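PDB 1Q6W: monoamine oxidase regulatory protein, putative from Archaeoglobus fulgidus, which is of uncertain function but probably acts on acyl thioesters as a hydratase or dehydratase. Local coordinates for residues I18-T32 against F108-K122. Numbering follows the deposited sequence.
Sequences IQIGEKIEGLPRTVT and FIGDTIAASAEVVEK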
ATOM      1  N   ILE A  18      -2.592   3.689  24.795  1.00 53.87           N
ATOM      2  CA  ILE A  18      -1.812   2.763  23.980  1.00 51.92           C
ATOM      3  C   ILE A  18      -0.449   2.514  24.606  1.00 51.25           C
ATOM      4  O   ILE A  18       0.316   3.459  24.844  1.00 51.57           O
ATOM      5  CB  ILE A  18      -1.580   3.316  22.552  1.00 46.88           C
ATOM      6  CG1 ILE A  18      -2.885   3.850  21.960  1.00 42.80           C
ATOM      7  CG2 ILE A  18      -1.016   2.223  21.661  1.00 43.46           C
ATOM      8  CD1 ILE A  18      -3.972   2.823  21.837  1.00 37.83           C
ATOM      9  N   GLN A  19      -0.144   1.246  24.872  1.00 48.85           N
ATOM     10  CA  GLN A  19       1.138   0.910  25.469  1.00 49.78           C
ATOM     11  C   GLN A  19       1.948  -0.050  24.615  1.00 45.04           C
ATOM     12  O   GLN A  19       1.436  -1.029  24.079  1.00 42.06           O
ATOM     13  CB  GLN A  19       0.942   0.361  26.889  1.00111.02           C
ATOM     14  CG  GLN A  19      -0.231  -0.571  27.042  1.00119.29           C
ATOM     15  CD  GLN A  19      -0.594  -0.803  28.492  1.00124.65           C
ATOM     16  OE1 GLN A  19      -0.833   0.144  29.237  1.00129.75           O
ATOM     17  NE2 GLN A  19      -0.648  -2.066  28.898  1.00130.59           N
ATOM     18  N   ILE A  20       3.230   0.255  24.477  1.00 53.82           N
ATOM     19  CA  ILE A  20       4.114  -0.567  23.680  1.00 51.93           C
ATOM     20  C   ILE A  20       4.022  -2.035  24.072  1.00 49.32           C
ATOM     21  O   ILE A  20       4.070  -2.370  25.252  1.00 50.67           O
ATOM     22  CB  ILE A  20       5.567  -0.064  23.813  1.00 48.18           C
ATOM     23  CG1 ILE A  20       5.643   1.365  23.259  1.00 47.34           C
ATOM     24  CG2 ILE A  20       6.522  -0.989  23.075  1.00 43.45           C
ATOM     25  CD1 ILE A  20       7.025   1.946  23.211  1.00 49.82           C
ATOM     26  N   GLY A  21       3.878  -2.908  23.072  1.00 29.43           N
ATOM     27  CA  GLY A  21       3.795  -4.331  23.339  1.00 29.16           C
ATOM     28  C   GLY A  21       2.426  -4.919  23.042  1.00 31.30           C
ATOM     29  O   GLY A  21       2.285  -6.135  22.873  1.00 27.93           O
ATOM     30  N   GLU A  22       1.404  -4.068  22.997  1.00 48.15           N
ATOM     31  CA  GLU A  22       0.062  -4.550  22.704  1.00 52.61           C
ATOM     32  C   GLU A  22       0.046  -5.066  21.267  1.00 52.67           C
ATOM     33  O   GLU A  22       0.602  -4.438  20.360  1.00 50.35           O
ATOM     34  CB  GLU A  22      -0.960  -3.431  22.854  1.00101.86           C
ATOM     35  CG  GLU A  22      -1.043  -2.849  24.248  1.00111.33           C
ATOM     36  CD  GLU A  22      -2.227  -1.907  24.419  1.00116.64           C
ATOM     37  OE1 GLU A  22      -3.379  -2.390  24.375  1.00121.29           O
ATOM     38  OE2 GLU A  22      -2.010  -0.687  24.593  1.00122.51           O
ATOM     39  N   LYS A  23      -0.584  -6.214  21.064  1.00 43.81           N
ATOM     40  CA  LYS A  23      -0.651  -6.805  19.744  1.00 43.75           C
ATOM     41  C   LYS A  23      -2.095  -7.067  19.303  1.00 40.22           C
ATOM     42  O   LYS A  23      -2.942  -7.448  20.101  1.00 40.13           O
ATOM     43  CB  LYS A  23       0.166  -8.114  19.712  1.00 61.45           C
ATOM     44  CG  LYS A  23       0.203  -8.770  18.335  1.00 65.90           C
ATOM     45  CD  LYS A  23       1.052 -10.029  18.294  1.00 70.99           C
ATOM     46  CE  LYS A  23       2.537  -9.714  18.333  1.00 75.57           C
ATOM     47  NZ  LYS A  23       3.351 -10.945  18.137  1.00 84.40           N
ATOM     48  N   ILE A  24      -2.359  -6.851  18.021  1.00 49.43           N
ATOM     49  CA  ILE A  24      -3.680  -7.074  17.450  1.00 48.86           C
ATOM     50  C   ILE A  24      -3.600  -8.242  16.475  1.00 46.96           C
ATOM     51  O   ILE A  24      -2.732  -8.271  15.606  1.00 46.10           O
ATOM     52  CB  ILE A  24      -4.181  -5.833  16.691  1.00 45.96           C
ATOM     53  CG1 ILE A  24      -4.281  -4.649  17.650  1.00 43.79           C
ATOM     54  CG2 ILE A  24      -5.538  -6.108  16.084  1.00 44.52           C
ATOM     55  CD1 ILE A  24      -4.522  -3.331  16.963  1.00 44.17           C
ATOM     56  N   GLU A  25      -4.515  -9.196  16.619  1.00 43.02           N
ATOM     57  CA  GLU A  25      -4.539 -10.381  15.775  1.00 42.92           C
ATOM     58  C   GLU A  25      -5.698 -10.288  14.789  1.00 39.40           C
ATOM     59  O   GLU A  25      -6.859 -10.313  15.182  1.00 39.39           O
ATOM     60  CB  GLU A  25      -4.694 -11.625  16.651  1.00104.15           C
ATOM     61  CG  GLU A  25      -4.014 -12.866  16.111  1.00116.51           C
ATOM     62  CD  GLU A  25      -2.501 -12.778  16.181  1.00123.03           C
ATOM     63  OE1 GLU A  25      -1.927 -11.869  15.549  1.00128.43           O
ATOM     64  OE2 GLU A  25      -1.884 -13.615  16.872  1.00129.52           O
ATOM     65  N   GLY A  26      -5.391 -10.176  13.504  1.00 35.19           N
ATOM     66  CA  GLY A  26      -6.434 -10.083  12.501  1.00 30.18           C
ATOM     67  C   GLY A  26      -7.028 -11.441  12.147  1.00 31.57           C
ATOM     68  O   GLY A  26      -6.426 -12.497  12.406  1.00 29.82           O
ATOM     69  N   LEU A  27      -8.219 -11.423  11.554  1.00 41.39           N
ATOM     70  CA  LEU A  27      -8.902 -12.648  11.180  1.00 36.87           C
ATOM     71  C   LEU A  27      -8.365 -13.132   9.830  1.00 34.49           C
ATOM     72  O   LEU A  27      -8.363 -12.401   8.859  1.00 35.70           O
ATOM     73  CB  LEU A  27     -10.418 -12.372  11.143  1.00 35.01           C
ATOM     74  CG  LEU A  27     -11.483 -13.421  10.769  1.00 36.53           C
ATOM     75  CD1 LEU A  27     -11.712 -13.413   9.272  1.00 35.77           C
ATOM     76  CD2 LEU A  27     -11.079 -14.802  11.279  1.00 34.55           C
ATOM     77  N   PRO A  28      -7.905 -14.377   9.751  1.00 37.61           N
ATOM     78  CA  PRO A  28      -7.362 -14.942   8.513  1.00 39.64           C
ATOM     79  C   PRO A  28      -8.347 -15.097   7.350  1.00 42.02           C
ATOM     80  O   PRO A  28      -9.538 -15.354   7.557  1.00 46.51           O
ATOM     81  CB  PRO A  28      -6.829 -16.306   8.960  1.00 20.75           C
ATOM     82  CG  PRO A  28      -6.585 -16.140  10.378  1.00 19.65           C
ATOM     83  CD  PRO A  28      -7.760 -15.333  10.848  1.00 21.26           C
ATOM     84  N   ARG A  29      -7.837 -14.939   6.131  1.00 30.74           N
ATOM     85  CA  ARG A  29      -8.641 -15.127   4.929  1.00 30.35           C
ATOM     86  C   ARG A  29      -7.784 -15.633   3.762  1.00 32.13           C
ATOM     87  O   ARG A  29      -6.600 -15.296   3.641  1.00 33.21           O
ATOM     88  CB  ARG A  29      -9.398 -13.845   4.524  1.00 27.52           C
ATOM     89  CG  ARG A  29      -8.568 -12.598   4.328  1.00 25.86           C
ATOM     90  CD  ARG A  29      -9.475 -11.407   3.976  1.00 24.15           C
ATOM     91  NE  ARG A  29      -9.711 -11.289   2.541  1.00 24.35           N
ATOM     92  CZ  ARG A  29     -10.096 -10.166   1.935  1.00 20.14           C
ATOM     93  NH1 ARG A  29     -10.273 -10.141   0.625  1.00 16.38           N
ATOM     94  NH2 ARG A  29     -10.308  -9.074   2.641  1.00 17.06           N
ATOM     95  N   THR A  30      -8.388 -16.466   2.922  1.00 16.25           N
ATOM     96  CA  THR A  30      -7.711 -17.045   1.788  1.00 18.48           C
ATOM     97  C   THR A  30      -7.663 -16.084   0.614  1.00 18.05           C
ATOM     98  O   THR A  30      -8.698 -15.668   0.115  1.00 20.77           O
ATOM     99  CB  THR A  30      -8.419 -18.342   1.334  1.00 29.10           C
ATOM    100  OG1 THR A  30      -8.476 -19.267   2.427  1.00 30.62           O
ATOM    101  CG2 THR A  30      -7.675 -18.998   0.200  1.00 22.42           C
ATOM    102  N   VAL A  31      -6.456 -15.722   0.174  1.00 31.09           N
ATOM    103  CA  VAL A  31      -6.334 -14.819  -0.957  1.00 36.29           C
ATOM    104  C   VAL A  31      -6.835 -15.596  -2.173  1.00 28.83           C
ATOM    105  O   VAL A  31      -6.482 -16.740  -2.387  1.00 27.45           O
ATOM    106  CB  VAL A  31      -4.890 -14.355  -1.163  1.00 51.90           C
ATOM    107  CG1 VAL A  31      -4.006 -15.540  -1.404  1.00 54.77           C
ATOM    108  CG2 VAL A  31      -4.825 -13.412  -2.340  1.00 48.84           C
ATOM    109  N   THR A  32      -7.652 -14.954  -2.985  1.00 18.56           N
ATOM    110  CA  THR A  32      -8.258 -15.620  -4.124  1.00 21.31           C
ATOM    111  C   THR A  32      -8.066 -14.905  -5.461  1.00 17.82           C
ATOM    112  O   THR A  32      -7.599 -13.771  -5.522  1.00 17.84           O
ATOM    113  CB  THR A  32      -9.774 -15.771  -3.854  1.00 33.42           C
ATOM    114  OG1 THR A  32     -10.382 -16.393  -4.976  1.00 41.15           O
ATOM    115  CG2 THR A  32     -10.434 -14.410  -3.656  1.00 28.35           C
ATOM    116  N   PHE A 108       0.472 -17.197  -2.998  1.00 20.46           N
ATOM    117  CA  PHE A 108      -0.180 -17.829  -4.140  1.00 19.53           C
ATOM    118  C   PHE A 108      -1.713 -17.828  -4.032  1.00 18.16           C
ATOM    119  O   PHE A 108      -2.268 -17.673  -2.944  1.00 16.12           O
ATOM    120  CB  PHE A 108       0.351 -19.259  -4.295  1.00 30.51           C
ATOM    121  CG  PHE A 108       1.775 -19.316  -4.726  1.00 33.25           C
ATOM    122  CD1 PHE A 108       2.130 -19.007  -6.038  1.00 33.53           C
ATOM    123  CD2 PHE A 108       2.781 -19.609  -3.810  1.00 35.17           C
ATOM    124  CE1 PHE A 108       3.464 -18.985  -6.437  1.00 31.82           C
ATOM    125  CE2 PHE A 108       4.121 -19.585  -4.190  1.00 32.35           C
ATOM    126  CZ  PHE A 108       4.463 -19.273  -5.504  1.00 32.08           C
ATOM    127  N   ILE A 109      -2.385 -18.025  -5.160  1.00 36.74           N
ATOM    128  CA  ILE A 109      -3.841 -18.000  -5.212  1.00 40.03           C
ATOM    129  C   ILE A 109      -4.629 -18.804  -4.187  1.00 42.97           C
ATOM    130  O   ILE A 109      -5.806 -18.515  -3.934  1.00 46.53           O
ATOM    131  CB  ILE A 109      -4.317 -18.327  -6.638  1.00 26.77           C
ATOM    132  CG1 ILE A 109      -4.061 -17.102  -7.520  1.00 25.13           C
ATOM    133  CG2 ILE A 109      -5.775 -18.725  -6.666  1.00 19.68           C
ATOM    134  CD1 ILE A 109      -4.435 -17.289  -8.988  1.00 27.76           C
ATOM    135  N   GLY A 110      -4.020 -19.788  -3.555  1.00 28.38           N
ATOM    136  CA  GLY A 110      -4.811 -20.514  -2.560  1.00 29.48           C
ATOM    137  C   GLY A 110      -4.348 -20.354  -1.122  1.00 29.33           C
ATOM    138  O   GLY A 110      -4.840 -21.011  -0.210  1.00 28.62           O
ATOM    139  N   ASP A 111      -3.379 -19.476  -0.924  1.00 34.81           N
ATOM    140  CA  ASP A 111      -2.818 -19.255   0.394  1.00 35.48           C
ATOM    141  C   ASP A 111      -3.773 -18.503   1.303  1.00 35.70           C
ATOM    142  O   ASP A 111      -4.600 -17.698   0.845  1.00 33.87           O
ATOM    143  CB  ASP A 111      -1.496 -18.482   0.287  1.00 50.66           C
ATOM    144  CG  ASP A 111      -0.389 -19.287  -0.394  1.00 53.69           C
ATOM    145  OD1 ASP A 111       0.706 -18.724  -0.652  1.00 53.47           O
ATOM    146  OD2 ASP A 111      -0.615 -20.484  -0.670  1.00 55.69           O
ATOM    147  N   THR A 112      -3.649 -18.773   2.600  1.00 42.66           N
ATOM    148  CA  THR A 112      -4.468 -18.121   3.609  1.00 44.78           C
ATOM    149  C   THR A 112      -3.538 -17.265   4.452  1.00 44.02           C
ATOM    150  O   THR A 112      -2.718 -17.784   5.199  1.00 45.78           O
ATOM    151  CB  THR A 112      -5.169 -19.156   4.503  1.00 45.77           C
ATOM    152  OG1 THR A 112      -5.969 -20.015   3.689  1.00 45.42           O
ATOM    153  CG2 THR A 112      -6.049 -18.471   5.532  1.00 43.03           C
ATOM    154  N   ILE A 113      -3.668 -15.950   4.336  1.00 33.44           N
ATOM    155  CA  ILE A 113      -2.800 -15.059   5.084  1.00 33.46           C
ATOM    156  C   ILE A 113      -3.422 -14.519   6.365  1.00 32.01           C
ATOM    157  O   ILE A 113      -4.631 -14.342   6.450  1.00 32.35           O
ATOM    158  CB  ILE A 113      -2.363 -13.884   4.214  1.00 33.72           C
ATOM    159  CG1 ILE A 113      -3.583 -13.071   3.790  1.00 31.54           C
ATOM    160  CG2 ILE A 113      -1.619 -14.404   2.991  1.00 36.78           C
ATOM    161  CD1 ILE A 113      -3.243 -11.844   3.005  1.00 24.67           C
ATOM    162  N   ALA A 114      -2.581 -14.280   7.364  1.00 40.16           N
ATOM    163  CA  ALA A 114      -3.017 -13.760   8.653  1.00 39.25           C
ATOM    164  C   ALA A 114      -2.049 -12.663   9.071  1.00 38.11           C
ATOM    165  O   ALA A 114      -0.829 -12.835   9.010  1.00 37.95           O
ATOM    166  CB  ALA A 114      -3.020 -14.846   9.669  1.00 22.95           C
ATOM    167  N   ALA A 115      -2.593 -11.532   9.498  1.00 31.35           N
ATOM    168  CA  ALA A 115      -1.761 -10.418   9.880  1.00 33.56           C
ATOM    169  C   ALA A 115      -1.884 -10.083  11.349  1.00 35.70           C
ATOM    170  O   ALA A 115      -2.918 -10.319  11.970  1.00 37.07           O
ATOM    171  CB  ALA A 115      -2.126  -9.202   9.050  1.00 25.28           C
ATOM    172  N   SER A 116      -0.818  -9.520  11.894  1.00 39.37           N
ATOM    173  CA  SER A 116      -0.801  -9.110  13.281  1.00 39.84           C
ATOM    174  C   SER A 116      -0.077  -7.778  13.349  1.00 39.54           C
ATOM    175  O   SER A 116       0.838  -7.523  12.556  1.00 38.33           O
ATOM    176  CB  SER A 116      -0.070 -10.148  14.139  1.00 57.42           C
ATOM    177  OG  SER A 116       1.292 -10.273  13.764  1.00 58.77           O
ATOM    178  N   ALA A 117      -0.500  -6.926  14.274  1.00 30.11           N
ATOM    179  CA  ALA A 117       0.146  -5.643  14.459  1.00 31.07           C
ATOM    180  C   ALA A 117       0.560  -5.501  15.935  1.00 32.88           C
ATOM    181  O   ALA A 117      -0.189  -5.886  16.841  1.00 32.95           O
ATOM    182  CB  ALA A 117      -0.789  -4.543  14.064  1.00 48.78           C
ATOM    183  N   GLU A 118       1.744  -4.955  16.176  1.00 43.14           N
ATOM    184  CA  GLU A 118       2.215  -4.782  17.541  1.00 44.04           C
ATOM    185  C   GLU A 118       2.725  -3.362  17.748  1.00 42.30           C
ATOM    186  O   GLU A 118       3.428  -2.826  16.898  1.00 42.14           O
ATOM    187  CB  GLU A 118       3.323  -5.785  17.840  1.00 65.50           C
ATOM    188  CG  GLU A 118       3.860  -5.703  19.237  1.00 74.12           C
ATOM    189  CD  GLU A 118       4.978  -6.688  19.473  1.00 80.58           C
ATOM    190  OE1 GLU A 118       5.503  -6.729  20.612  1.00 84.96           O
ATOM    191  OE2 GLU A 118       5.328  -7.423  18.517  1.00 85.89           O
ATOM    192  N   VAL A 119       2.353  -2.743  18.865  1.00 28.86           N
ATOM    193  CA  VAL A 119       2.815  -1.393  19.136  1.00 27.35           C
ATOM    194  C   VAL A 119       4.286  -1.460  19.500  1.00 28.58           C
ATOM    195  O   VAL A 119       4.669  -2.156  20.450  1.00 30.87           O
ATOM    196  CB  VAL A 119       2.053  -0.746  20.305  1.00 28.08           C
ATOM    197  CG1 VAL A 119       2.607   0.669  20.566  1.00 22.88           C
ATOM    198  CG2 VAL A 119       0.551  -0.727  19.998  1.00 24.20           C
ATOM    199  N   VAL A 120       5.111  -0.734  18.751  1.00 37.33           N
ATOM    200  CA  VAL A 120       6.541  -0.746  19.001  1.00 37.42           C
ATOM    201  C   VAL A 120       7.131   0.607  19.359  1.00 42.49           C
ATOM    202  O   VAL A 120       8.257   0.686  19.826  1.00 43.42           O
ATOM    203  CB  VAL A 120       7.305  -1.310  17.791  1.00 24.81           C
ATOM    204  CG1 VAL A 120       6.854  -2.739  17.525  1.00 19.95           C
ATOM    205  CG2 VAL A 120       7.107  -0.405  16.569  1.00 18.08           C
ATOM    206  N   GLU A 121       6.375   1.671  19.159  1.00 39.41           N
ATOM    207  CA  GLU A 121       6.890   2.998  19.460  1.00 43.89           C
ATOM    208  C   GLU A 121       5.807   4.051  19.688  1.00 45.60           C
ATOM    209  O   GLU A 121       4.693   3.969  19.153  1.00 44.78           O
ATOM    210  CB  GLU A 121       7.812   3.438  18.329  1.00 83.31           C
ATOM    211  CG  GLU A 121       8.388   4.829  18.480  1.00 91.70           C
ATOM    212  CD  GLU A 121       9.343   5.186  17.349  1.00 97.12           C
ATOM    213  OE1 GLU A 121       9.829   6.338  17.321  1.00101.03           O
ATOM    214  OE2 GLU A 121       9.610   4.315  16.488  1.00101.07           O
ATOM    215  N   LYS A 122       6.148   5.041  20.501  1.00 55.34           N
ATOM    216  CA  LYS A 122       5.245   6.141  20.813  1.00 59.71           C
ATOM    217  C   LYS A 122       6.080   7.390  20.908  1.00 63.52           C
ATOM    218  O   LYS A 122       7.128   7.404  21.538  1.00 66.22           O
ATOM    219  CB  LYS A 122       4.531   5.911  22.140  1.00 51.82           C
ATOM    220  CG  LYS A 122       3.672   4.666  22.174  1.00 46.46           C
ATOM    221  CD  LYS A 122       2.899   4.578  23.462  1.00 40.35           C
ATOM    222  CE  LYS A 122       2.035   5.811  23.659  1.00 39.17           C
ATOM    223  NZ  LYS A 122       1.243   5.722  24.913  1.00 37.46           N
TER
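Ile24 and Ala117 form a hydrogen-bonded antiparallel pair in the hot dog fold of this MaoC-like protein. Strand 23-30 is the outermost strand on this side of the chain's sheet, and strand 112-126 is its neighbour. Ile24 N reaches Ala117 O at 2.7 Å, and Ala117 N returns a bond to Ile24 O. Gly26 N then binds Ala115 O. Beyond it the register shifts by one residue across Leu27 and Pro28. Pairing resumes where Arg29 and Ile113 exchange backbone bonds. The Pro28 ring lies beside the strand, with CG 3.9 Å from Ala114 CB. Ile24 and Arg29 face helix 68-84, the long helix that the hot dog sheet wraps. The guanidinium of Arg29 forms a salt bridge with Asp35 and also bonds Leu42 O of the second subunit.

Lys23 lies on the other face, beside Glu118. With CG anti to the backbone N (chi1 -177°), CB and CG lie against Ala117 O, CG at 3.3 Å. CD comes nearest to Ser116 CB, at 4.3 Å. A bend at chi3 (-74°) brings CE to 3.6 Å from Glu118 OE2. NZ remains 4.1 Å from Glu118 OE2, too far for a salt bridge.

At one end, a type II turn from Gln19 to Glu22 sets Gly21 N against Val119 O. Val119 packs against the turn and the residue before it: its CG1 meets Ile20 CA and its CG2 meets Ile18 CG2, each at 3.7 Å. At the other end, the Thr30 and Thr112 side chains meet obliquely, and Thr30 OG1 is hydrogen-bonded to Thr112 OG1 at 2.9 Å.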